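Local coordinates for protein pectinesterase A (Erwinia chrysanthemi, PDB 2NTP) that hydrolyses the methyl esters of galacturonosyl units in pectin, releasing methanol in the first step of plant tissue maceration and soft rot, at residues R193-V198 with N202-L207; T173-F178 with L241-H246; Q216-V221 with S331-D336. All blocks are in the same frame, centred on the assembly; numbering follows the deposited sequence.

Contact 1. Residues R193-V198 with N202-L207; sequences RYRADV and NVSGYL. With ADA (alpha-D-galactopyranuronic acid), chain C.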
loop_
_atom_site.group_PDB
_atom_site.type_symbol
_atom_site.label_atom_id
_atom_site.label_comp_id
_atom_site.label_asym_id
_atom_site.label_seq_id
_atom_site.Cartn_x
_atom_site.Cartn_y
_atom_site.Cartn_z
ATOM N N ARG A 193 6.886 -8.661 7.713
ATOM C CA ARG A 193 6.279 -9.486 8.752
ATOM C C ARG A 193 6.714 -10.946 8.715
ATOM O O ARG A 193 7.070 -11.495 7.661
ATOM C CB ARG A 193 4.751 -9.359 8.708
ATOM C CG ARG A 193 4.269 -7.909 8.830
ATOM C CD ARG A 193 2.755 -7.820 8.957
ATOM N NE ARG A 193 2.291 -8.120 10.315
ATOM C CZ ARG A 193 1.036 -7.961 10.729
ATOM N NH1 ARG A 193 0.109 -7.510 9.891
ATOM N NH2 ARG A 193 0.709 -8.251 11.984
ATOM N N TYR A 194 6.673 -11.567 9.888
ATOM C CA TYR A 194 7.026 -12.969 10.047
ATOM C C TYR A 194 6.029 -13.891 9.339
ATOM O O TYR A 194 4.813 -13.689 9.418
ATOM C CB TYR A 194 7.101 -13.306 11.536
ATOM C CG TYR A 194 7.339 -14.771 11.810
ATOM C CD1 TYR A 194 8.585 -15.354 11.554
ATOM C CD2 TYR A 194 6.323 -15.576 12.312
ATOM C CE1 TYR A 194 8.809 -16.704 11.798
ATOM C CE2 TYR A 194 6.540 -16.927 12.558
ATOM C CZ TYR A 194 7.783 -17.481 12.297
ATOM O OH TYR A 194 8.007 -18.823 12.538
ATOM N N ARG A 195 6.556 -14.897 8.643
ATOM C CA ARG A 195 5.741 -15.900 7.957
ATOM C C ARG A 195 5.936 -17.270 8.593
ATOM O O ARG A 195 6.941 -17.933 8.334
ATOM C CB ARG A 195 6.133 -16.004 6.476
ATOM C CG ARG A 195 5.793 -14.795 5.605
ATOM C CD ARG A 195 4.330 -14.778 5.161
ATOM N NE ARG A 195 3.881 -15.968 4.431
ATOM C CZ ARG A 195 3.974 -16.138 3.111
ATOM N NH1 ARG A 195 4.551 -15.222 2.344
ATOM N NH2 ARG A 195 3.510 -17.254 2.549
ATOM N N ALA A 196 4.983 -17.687 9.421
ATOM C CA ALA A 196 5.045 -18.996 10.072
ATOM C C ALA A 196 4.905 -20.137 9.062
ATOM O O ALA A 196 5.321 -21.275 9.331
ATOM C CB ALA A 196 3.974 -19.105 11.146
ATOM N N ASP A 197 4.328 -19.823 7.905
ATOM C CA ASP A 197 3.990 -20.826 6.894
ATOM C C ASP A 197 5.068 -21.034 5.827
ATOM O O ASP A 197 4.897 -21.856 4.922
ATOM C CB ASP A 197 2.645 -20.484 6.231
ATOM C CG ASP A 197 2.675 -19.158 5.477
ATOM O OD1 ASP A 197 3.107 -18.145 6.061
ATOM O OD2 ASP A 197 2.248 -19.126 4.303
ATOM N N VAL A 198 6.172 -20.297 5.938
ATOM C CA VAL A 198 7.258 -20.363 4.955
ATOM C C VAL A 198 8.456 -21.137 5.506
ATOM O O VAL A 198 8.979 -20.810 6.572
ATOM C CB VAL A 198 7.686 -18.944 4.480
ATOM C CG1 VAL A 198 8.962 -18.994 3.646
ATOM C CG2 VAL A 198 6.571 -18.300 3.676
ATOM N N ASN A 202 13.207 -20.393 2.060
ATOM C CA ASN A 202 12.293 -19.848 1.057
ATOM C C ASN A 202 11.979 -18.377 1.337
ATOM O O ASN A 202 12.237 -17.884 2.431
ATOM C CB ASN A 202 11.005 -20.675 0.979
ATOM C CG ASN A 202 11.223 -22.052 0.361
ATOM O OD1 ASN A 202 12.232 -22.302 -0.303
ATOM N ND2 ASN A 202 10.267 -22.947 0.573
ATOM N N VAL A 203 11.429 -17.687 0.341
ATOM C CA VAL A 203 11.159 -16.250 0.452
ATOM C C VAL A 203 9.887 -15.977 1.265
ATOM O O VAL A 203 8.844 -16.583 1.013
ATOM C CB VAL A 203 11.075 -15.585 -0.948
ATOM C CG1 VAL A 203 10.683 -14.109 -0.843
ATOM C CG2 VAL A 203 12.407 -15.719 -1.672
ATOM N N SER A 204 9.992 -15.061 2.229
ATOM C CA SER A 204 8.849 -14.648 3.049
ATOM C C SER A 204 7.991 -13.563 2.395
ATOM O O SER A 204 6.782 -13.520 2.609
ATOM C CB SER A 204 9.308 -14.186 4.438
ATOM O OG SER A 204 9.552 -15.293 5.293
ATOM N N GLY A 205 8.607 -12.677 1.614
ATOM C CA GLY A 205 7.821 -11.653 0.924
ATOM C C GLY A 205 8.606 -10.664 0.097
ATOM O O GLY A 205 9.802 -10.849 -0.142
ATOM N N TYR A 206 7.907 -9.622 -0.349
ATOM C CA TYR A 206 8.463 -8.581 -1.220
ATOM C C TYR A 206 7.824 -7.266 -0.805
ATOM O O TYR A 206 6.597 -7.166 -0.697
ATOM C CB TYR A 206 8.158 -8.870 -2.703
ATOM C CG TYR A 206 8.320 -10.329 -3.072
ATOM C CD1 TYR A 206 7.256 -11.220 -2.927
ATOM C CD2 TYR A 206 9.544 -10.829 -3.524
ATOM C CE1 TYR A 206 7.398 -12.569 -3.231
ATOM C CE2 TYR A 206 9.697 -12.189 -3.837
ATOM C CZ TYR A 206 8.608 -13.043 -3.689
ATOM O OH TYR A 206 8.717 -14.386 -3.976
ATOM N N LEU A 207 8.649 -6.257 -0.566
ATOM C CA LEU A 207 8.136 -4.957 -0.124
ATOM C C LEU A 207 7.250 -4.332 -1.189
ATOM O O LEU A 207 6.190 -3.788 -0.887
ATOM C CB LEU A 207 9.278 -3.990 0.196
ATOM C CG LEU A 207 9.871 -4.023 1.605
ATOM C CD1 LEU A 207 10.520 -5.354 1.926
ATOM C CD2 LEU A 207 10.873 -2.889 1.756
HETATM C C1 ADA C . 5.469 -19.863 -4.542
HETATM C C2 ADA C . 5.906 -18.494 -5.078
HETATM C C3 ADA C . 6.280 -17.558 -3.927
HETATM C C4 ADA C . 5.128 -17.458 -2.925
HETATM C C5 ADA C . 4.681 -18.852 -2.458
HETATM C C6 ADA C . 3.458 -18.748 -1.583
HETATM O O1 ADA C . 6.584 -20.568 -3.969
HETATM O O2 ADA C . 7.010 -18.634 -5.984
HETATM O O3 ADA C . 6.614 -16.255 -4.421
HETATM O O4 ADA C . 4.033 -16.728 -3.503
HETATM O O5 ADA C . 4.411 -19.721 -3.576
HETATM O O6B ADA C . 2.325 -18.845 -2.110
HETATM O O6A ADA C . 3.617 -18.563 -0.354
HETATM O O HOH W 1 9.382 -15.072 7.986
#
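Arg195 meets Ser204 with both the aliphatic and the charged part of its side chain. Arg195 CG lies 3.4 Å from Ser204 O, and bends at chi2 (-81°) and chi3 (-57°) turn the guanidinium back toward that carbonyl. Arg195 NH1 then donates to Ser204 O at 2.8 Å, a bent bond (131° at the hydrogen) that arrives tilted from the carbonyl plane. Along another edge the group grips Asp197 side-on, NE to OD1 and NH2 to OD2, each oxygen being met on its syn side. Both bonds are nearly straight; this salt bridge lies within the type I turn from Arg195 to Val198 and fixes the rotation of the guanidinium. Arg195, a substrate-binding residue, also donates from NH2 to O6A of the chain C galacturonate at 3.2 Å. Val198 CG2 covers one guanidinium face, while Val198 CG1 packs 3.6 Å from Val203 O. A water bridges Arg195 N and Ser204 OG. Farther along, Tyr206 OH hydrogen-bonds O3 of the same sugar at 2.8 Å, O3 lying at the edge of the tyrosine ring. The loop after strand 189-192 thus folds back onto the start of strand 205-210, beside strand 239-242, with Phe111 of helix 111-116 against Arg195 and Asp197.

Contact 2. Residues T173-F178 with L241-H246; sequences TVDFIF and LGRPWH. With ADA (alpha-D-galactopyranuronic acid), chain B; ADA (alpha-D-galactopyranuronic acid), chain D; ADA (alpha-D-galactopyranuronic acid), chain E.
The two backbones keep their distance, with the CA atoms of Asp175 and Gly242 7.5 Å apart and those of Phe178 and Trp245 7.9 Å apart, so the contact is made by side chains. Asp175, the nucleophile, and Arg243 cross at about a right angle and form a two-pronged salt bridge. Arg243 NE donates to Asp175 OD1 at 2.9 Å through the syn lone pair, whereas Arg243 NH2 reaches Asp175 OD2 at 3.0 Å from above the carboxylate plane. The difference is consistent with the carboxylate and guanidinium planes standing 52° apart. Arg243 can reach this far because its chain is extended from CG to NE, and the paired bonds hold the carboxylate against rotation. Val174 CG1 packs 3.5 Å from Arg243 NH2, next to the salt bridge. Both segments include corners of a right-handed parallel beta-helix, the fold of the pectin lyase-like clan, where the chain passes from one sheet to the next and lines the substrate cleft. Here Arg243 NH2 also donates to the ring oxygen O5 of the chain D galacturonate at 3.0 Å, and NH1 bonds the same oxygen. Asp175 OD2 lies 2.6 Å from O6B of the chain E sugar. Farther along the cleft, Trp245 NE1 donates to O6B of the chain B galacturonate. Trp245 swings its indole away from the backbone N (chi1 -176°, CG anti), which brings the six-membered ring to Phe178. Trp245 CZ3 comes to 3.5 Å from Phe178 CD2 near the plane of the phenyl ring, the two ring planes inclined at 59°. Phe178 also stacks on Tyr157 and touches Asp154, the proton donor, while Met282 of strand 282-285 packs on Asp175, Arg243 and Trp245.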
loop_
_atom_site.group_PDB
_atom_site.type_symbol
_atom_site.label_atom_id
_atom_site.label_comp_id
_atom_site.label_asym_id
_atom_site.label_seq_id
_atom_site.Cartn_x
_atom_site.Cartn_y
_atom_site.Cartn_z
ATOM N N THR A 173 3.613 -8.577 4.007
ATOM C CA THR A 173 4.439 -9.710 3.605
ATOM C C THR A 173 4.697 -9.677 2.096
ATOM O O THR A 173 5.734 -9.175 1.643
ATOM C CB THR A 173 3.771 -11.038 4.020
ATOM O OG1 THR A 173 2.415 -11.043 3.566
ATOM C CG2 THR A 173 3.775 -11.189 5.544
ATOM N N VAL A 174 3.737 -10.175 1.323
ATOM C CA VAL A 174 3.897 -10.295 -0.128
ATOM C C VAL A 174 3.319 -9.081 -0.847
ATOM O O VAL A 174 2.124 -8.801 -0.736
ATOM C CB VAL A 174 3.217 -11.592 -0.656
ATOM C CG1 VAL A 174 3.094 -11.577 -2.188
ATOM C CG2 VAL A 174 3.977 -12.830 -0.181
ATOM N N ASP A 175 4.178 -8.369 -1.582
ATOM C CA ASP A 175 3.755 -7.266 -2.446
ATOM C C ASP A 175 2.962 -6.219 -1.666
ATOM O O ASP A 175 1.896 -5.785 -2.115
ATOM C CB ASP A 175 2.920 -7.793 -3.636
ATOM C CG ASP A 175 3.680 -8.792 -4.510
ATOM O OD1 ASP A 175 4.888 -8.989 -4.301
ATOM O OD2 ASP A 175 3.057 -9.387 -5.422
ATOM N N PHE A 176 3.462 -5.821 -0.493
ATOM C CA PHE A 176 2.625 -5.015 0.402
ATOM C C PHE A 176 2.502 -3.534 0.032
ATOM O O PHE A 176 1.681 -2.816 0.605
ATOM C CB PHE A 176 2.844 -5.303 1.906
ATOM C CG PHE A 176 4.173 -4.848 2.477
ATOM C CD1 PHE A 176 4.345 -3.539 2.933
ATOM C CD2 PHE A 176 5.219 -5.759 2.648
ATOM C CE1 PHE A 176 5.559 -3.126 3.512
ATOM C CE2 PHE A 176 6.435 -5.363 3.236
ATOM C CZ PHE A 176 6.606 -4.044 3.662
ATOM N N ILE A 177 3.306 -3.099 -0.934
ATOM C CA ILE A 177 3.068 -1.844 -1.644
ATOM C C ILE A 177 3.103 -2.218 -3.110
ATOM O O ILE A 177 4.138 -2.643 -3.609
ATOM C CB ILE A 177 4.146 -0.771 -1.370
ATOM C CG1 ILE A 177 4.240 -0.461 0.130
ATOM C CG2 ILE A 177 3.836 0.502 -2.172
ATOM C CD1 ILE A 177 5.490 0.343 0.524
ATOM N N PHE A 178 1.975 -2.081 -3.796
ATOM C CA PHE A 178 1.903 -2.529 -5.193
ATOM C C PHE A 178 0.989 -1.644 -6.025
ATOM O O PHE A 178 0.118 -0.951 -5.488
ATOM C CB PHE A 178 1.469 -4.006 -5.278
ATOM C CG PHE A 178 0.010 -4.244 -4.965
ATOM C CD1 PHE A 178 -0.474 -4.088 -3.667
ATOM C CD2 PHE A 178 -0.876 -4.641 -5.968
ATOM C CE1 PHE A 178 -1.819 -4.298 -3.375
ATOM C CE2 PHE A 178 -2.225 -4.873 -5.683
ATOM C CZ PHE A 178 -2.695 -4.705 -4.385
ATOM N N LEU A 241 13.236 -6.516 -2.147
ATOM C CA LEU A 241 12.875 -5.100 -2.226
ATOM C C LEU A 241 11.714 -4.875 -3.185
ATOM O O LEU A 241 10.914 -3.958 -3.001
ATOM C CB LEU A 241 14.072 -4.260 -2.671
ATOM C CG LEU A 241 15.239 -4.123 -1.689
ATOM C CD1 LEU A 241 16.406 -3.440 -2.372
ATOM C CD2 LEU A 241 14.812 -3.363 -0.436
ATOM N N GLY A 242 11.624 -5.727 -4.200
ATOM C CA GLY A 242 10.579 -5.601 -5.201
ATOM C C GLY A 242 10.642 -6.727 -6.210
ATOM O O GLY A 242 11.686 -7.353 -6.389
ATOM N N ARG A 243 9.502 -6.990 -6.843
ATOM C CA ARG A 243 9.421 -7.857 -8.018
ATOM C C ARG A 243 8.451 -7.205 -9.018
ATOM O O ARG A 243 7.573 -6.439 -8.615
ATOM C CB ARG A 243 9.010 -9.285 -7.638
ATOM C CG ARG A 243 7.672 -9.417 -6.916
ATOM C CD ARG A 243 7.358 -10.879 -6.599
ATOM N NE ARG A 243 6.008 -11.027 -6.062
ATOM C CZ ARG A 243 5.339 -12.178 -5.992
ATOM N NH1 ARG A 243 5.893 -13.307 -6.424
ATOM N NH2 ARG A 243 4.113 -12.199 -5.491
ATOM N N PRO A 244 8.620 -7.475 -10.325
ATOM C CA PRO A 244 7.853 -6.709 -11.309
ATOM C C PRO A 244 6.453 -7.260 -11.557
ATOM O O PRO A 244 6.306 -8.336 -12.135
ATOM C CB PRO A 244 8.701 -6.826 -12.592
ATOM C CG PRO A 244 9.836 -7.778 -12.266
ATOM C CD PRO A 244 9.522 -8.445 -10.968
ATOM N N TRP A 245 5.435 -6.513 -11.129
ATOM C CA TRP A 245 4.055 -6.925 -11.357
ATOM C C TRP A 245 3.561 -6.457 -12.719
ATOM O O TRP A 245 3.491 -5.258 -12.991
ATOM C CB TRP A 245 3.133 -6.414 -10.243
ATOM C CG TRP A 245 1.717 -6.890 -10.385
ATOM C CD1 TRP A 245 1.303 -8.129 -10.797
ATOM C CD2 TRP A 245 0.526 -6.147 -10.088
ATOM N NE1 TRP A 245 -0.069 -8.196 -10.793
ATOM C CE2 TRP A 245 -0.573 -6.993 -10.366
ATOM C CE3 TRP A 245 0.281 -4.844 -9.629
ATOM C CZ2 TRP A 245 -1.903 -6.582 -10.188
ATOM C CZ3 TRP A 245 -1.040 -4.429 -9.461
ATOM C CH2 TRP A 245 -2.118 -5.301 -9.737
ATOM N N HIS A 246 3.237 -7.423 -13.571
ATOM C CA HIS A 246 2.625 -7.150 -14.864
ATOM C C HIS A 246 1.183 -7.637 -14.791
ATOM O O HIS A 246 0.923 -8.816 -15.030
ATOM C CB HIS A 246 3.400 -7.876 -15.973
ATOM C CG HIS A 246 4.776 -7.330 -16.207
ATOM N ND1 HIS A 246 5.142 -6.720 -17.389
ATOM C CD2 HIS A 246 5.869 -7.285 -15.407
ATOM C CE1 HIS A 246 6.404 -6.334 -17.312
ATOM N NE2 HIS A 246 6.868 -6.663 -16.119
HETATM C C1 ADA B . -1.944 -9.677 -8.171
HETATM C C2 ADA B . -3.321 -9.270 -7.629
HETATM C C3 ADA B . -4.381 -10.238 -8.143
HETATM C C4 ADA B . -4.343 -10.309 -9.670
HETATM C C5 ADA B . -2.940 -10.704 -10.133
HETATM C C6 ADA B . -2.865 -10.727 -11.631
HETATM O O2 ADA B . -3.326 -9.283 -6.196
HETATM O O3 ADA B . -5.681 -9.860 -7.673
HETATM O O4 ADA B . -4.680 -9.040 -10.246
HETATM O O5 ADA B . -1.957 -9.794 -9.604
HETATM O O6B ADA B . -2.025 -9.994 -12.204
HETATM O O6A ADA B . -3.652 -11.486 -12.246
HETATM C C1 ADA D . 3.487 -15.430 -3.815
HETATM C C2 ADA D . 2.086 -15.192 -3.250
HETATM C C3 ADA D . 1.035 -15.925 -4.083
HETATM C C4 ADA D . 1.220 -15.662 -5.581
HETATM C C5 ADA D . 2.667 -15.883 -6.018
HETATM C C6 ADA D . 2.834 -15.504 -7.464
HETATM O O2 ADA D . 2.033 -15.674 -1.907
HETATM O O3 ADA D . -0.281 -15.533 -3.669
HETATM O O4 ADA D . 0.861 -14.315 -5.908
HETATM O O5 ADA D . 3.528 -15.079 -5.202
HETATM O O6B ADA D . 3.816 -14.804 -7.787
HETATM O O6A ADA D . 1.984 -15.898 -8.294
HETATM C C1 ADA E . -0.473 -13.828 -6.162
HETATM C C2 ADA E . -0.824 -13.766 -7.645
HETATM C C3 ADA E . -0.011 -12.663 -8.327
HETATM C C4 ADA E . -0.192 -11.337 -7.583
HETATM C C5 ADA E . 0.216 -11.524 -6.120
HETATM C C6 ADA E . 0.071 -10.275 -5.287
HETATM O O2 ADA E . -0.558 -15.040 -8.244
HETATM O O3 ADA E . -0.411 -12.540 -9.699
HETATM O O4 ADA E . -1.573 -10.957 -7.622
HETATM O O5 ADA E . -0.619 -12.543 -5.550
HETATM O O6B ADA E . 0.483 -9.166 -5.709
HETATM O O6A ADA E . -0.460 -10.414 -4.166
#

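Contact 3. Residues Q216-V221 with S331-D336; sequences QKYGLV and SKVLGD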
loop_
_atom_site.group_PDB
_atom_site.type_symbol
_atom_site.label_atom_id
_atom_site.label_comp_id
_atom_site.label_asym_id
_atom_site.label_seq_id
_atom_site.Cartn_x
_atom_site.Cartn_y
_atom_site.Cartn_z
ATOM N N GLN A 216 5.328 6.133 -17.907
ATOM C CA GLN A 216 5.144 6.921 -16.698
ATOM C C GLN A 216 6.489 7.120 -16.011
ATOM O O GLN A 216 7.210 6.155 -15.752
ATOM C CB GLN A 216 4.153 6.232 -15.758
ATOM C CG GLN A 216 3.831 7.019 -14.501
ATOM C CD GLN A 216 2.702 6.395 -13.715
ATOM O OE1 GLN A 216 1.601 6.215 -14.233
ATOM N NE2 GLN A 216 2.966 6.065 -12.452
ATOM N N LYS A 217 6.814 8.378 -15.718
ATOM C CA LYS A 217 8.134 8.752 -15.215
ATOM C C LYS A 217 8.450 8.178 -13.834
ATOM O O LYS A 217 9.553 7.670 -13.609
ATOM C CB LYS A 217 8.285 10.281 -15.211
ATOM C CG LYS A 217 9.704 10.791 -14.983
ATOM C CD LYS A 217 10.565 10.718 -16.239
ATOM C CE LYS A 217 11.769 11.659 -16.157
ATOM N NZ LYS A 217 12.621 11.440 -14.947
ATOM N N TYR A 218 7.486 8.256 -12.919
ATOM C CA TYR A 218 7.711 7.802 -11.546
ATOM C C TYR A 218 6.692 6.773 -11.083
ATOM O O TYR A 218 5.496 6.907 -11.345
ATOM C CB TYR A 218 7.710 8.991 -10.582
ATOM C CG TYR A 218 8.751 10.036 -10.915
ATOM C CD1 TYR A 218 10.096 9.835 -10.597
ATOM C CD2 TYR A 218 8.393 11.219 -11.552
ATOM C CE1 TYR A 218 11.064 10.792 -10.912
ATOM C CE2 TYR A 218 9.353 12.190 -11.869
ATOM C CZ TYR A 218 10.682 11.965 -11.547
ATOM O OH TYR A 218 11.633 12.916 -11.854
ATOM N N GLY A 219 7.185 5.747 -10.394
ATOM C CA GLY A 219 6.336 4.732 -9.785
ATOM C C GLY A 219 6.419 4.856 -8.279
ATOM O O GLY A 219 5.994 5.863 -7.710
ATOM N N LEU A 220 6.993 3.839 -7.641
ATOM C CA LEU A 220 7.131 3.818 -6.185
ATOM C C LEU A 220 8.491 4.375 -5.804
ATOM O O LEU A 220 9.526 3.824 -6.197
ATOM C CB LEU A 220 6.954 2.396 -5.645
ATOM C CG LEU A 220 5.753 1.614 -6.202
ATOM C CD1 LEU A 220 5.759 0.189 -5.684
ATOM C CD2 LEU A 220 4.430 2.302 -5.874
ATOM N N VAL A 221 8.482 5.474 -5.052
ATOM C CA VAL A 221 9.713 6.160 -4.661
ATOM C C VAL A 221 9.756 6.248 -3.140
ATOM O O VAL A 221 8.879 6.861 -2.517
ATOM C CB VAL A 221 9.826 7.562 -5.318
ATOM C CG1 VAL A 221 11.150 8.240 -4.940
ATOM C CG2 VAL A 221 9.696 7.457 -6.850
ATOM N N SER A 331 9.644 17.571 -5.290
ATOM C CA SER A 331 9.203 18.487 -6.339
ATOM C C SER A 331 9.072 17.797 -7.701
ATOM O O SER A 331 8.089 18.003 -8.420
ATOM C CB SER A 331 10.161 19.679 -6.438
ATOM O OG SER A 331 9.785 20.546 -7.491
ATOM N N LYS A 332 10.059 16.976 -8.048
ATOM C CA LYS A 332 10.058 16.293 -9.342
ATOM C C LYS A 332 9.048 15.152 -9.391
ATOM O O LYS A 332 8.347 14.980 -10.387
ATOM C CB LYS A 332 11.453 15.786 -9.698
ATOM C CG LYS A 332 12.447 16.901 -9.974
ATOM C CD LYS A 332 13.426 16.514 -11.054
ATOM C CE LYS A 332 14.244 17.720 -11.493
ATOM N NZ LYS A 332 14.676 17.588 -12.911
ATOM N N VAL A 333 8.971 14.383 -8.308
ATOM C CA VAL A 333 8.089 13.216 -8.260
ATOM C C VAL A 333 6.613 13.624 -8.249
ATOM O O VAL A 333 5.789 13.011 -8.934
ATOM C CB VAL A 333 8.428 12.291 -7.061
ATOM C CG1 VAL A 333 7.461 11.113 -6.987
ATOM C CG2 VAL A 333 9.858 11.784 -7.180
ATOM N N LEU A 334 6.287 14.668 -7.489
ATOM C CA LEU A 334 4.883 15.084 -7.333
ATOM C C LEU A 334 4.452 16.213 -8.273
ATOM O O LEU A 334 3.270 16.553 -8.344
ATOM C CB LEU A 334 4.580 15.438 -5.873
ATOM C CG LEU A 334 4.769 14.324 -4.835
ATOM C CD1 LEU A 334 4.409 14.851 -3.464
ATOM C CD2 LEU A 334 3.941 13.072 -5.162
ATOM N N GLY A 335 5.415 16.794 -8.985
ATOM C CA GLY A 335 5.125 17.852 -9.950
ATOM C C GLY A 335 4.524 19.088 -9.314
ATOM O O GLY A 335 5.057 19.615 -8.328
ATOM N N ASP A 336 3.400 19.543 -9.867
ATOM C CA ASP A 336 2.770 20.784 -9.411
ATOM C C ASP A 336 1.944 20.646 -8.123
ATOM O O ASP A 336 1.286 21.600 -7.696
ATOM C CB ASP A 336 1.954 21.455 -10.538
ATOM C CG ASP A 336 0.722 20.651 -10.973
ATOM O OD1 ASP A 336 0.387 19.614 -10.363
ATOM O OD2 ASP A 336 0.066 21.080 -11.951
#
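The carbonyl oxygen of Tyr218 is held by two donors, Gln216 NE2 at 2.9 Å and Thr182 OG1 from the adjacent strand. The bond from Gln216 is nearly straight (168°) and lies in the plane of its amide, whose NE2 also donates to Asp180 O. The ring of Tyr218 points toward the helix. Val333 CA sits over one face in a CH-pi contact, 4.0 Å from the ring centroid, and the Val333 side chain continues across the ring, with CG2 3.9 Å from Tyr218 CD1. Lys217 CG covers the opposite face, leaving the phenol sandwiched. This joins helix 330-334, near the C-terminus, to the loop leading into strand 220-223 and to the start of that strand, on the large ten-stranded sheet of the right-handed parallel beta-helix. Strand 220-223 runs between strands 182-186 and 264-268, and Val333 also touches Thr182 of the former. Lys332 borders the contact: its carbonyl oxygen approaches Tyr218 CE2, and its CB lies 3.6 Å from Tyr218 OH. The hydroxyl is hydrogen-bonded to Glu327 O, and the carboxylate of Glu327 forms a salt bridge with Lys332 NZ. On the strand itself, Val221 CG2 meets Val333 CG1 at a looser 4.3 Å.

Contacts 1 and 2 are adjacent parts of one substrate cleft, resting on the neighbouring strands 205-210 and 239-242 and probably joined by a hydrogen bond from Tyr206 N to Thr173 O. Contact 2 is buried and contains the nucleophile; contact 1, nested within its loop, is only partly buried and closer to the surface. In both, an arginine fixed by an aspartate also binds galacturonate. In contact 1 that aspartate is two residues away in the same turn, whereas in contact 2 it lies far off in sequence. Contact 3, largely buried with Lys332 exposed at its border, is away from the annotated sites and joins the helix to strand 220-223 and the loop before it by ring and aliphatic packing, without a direct hydrogen bond.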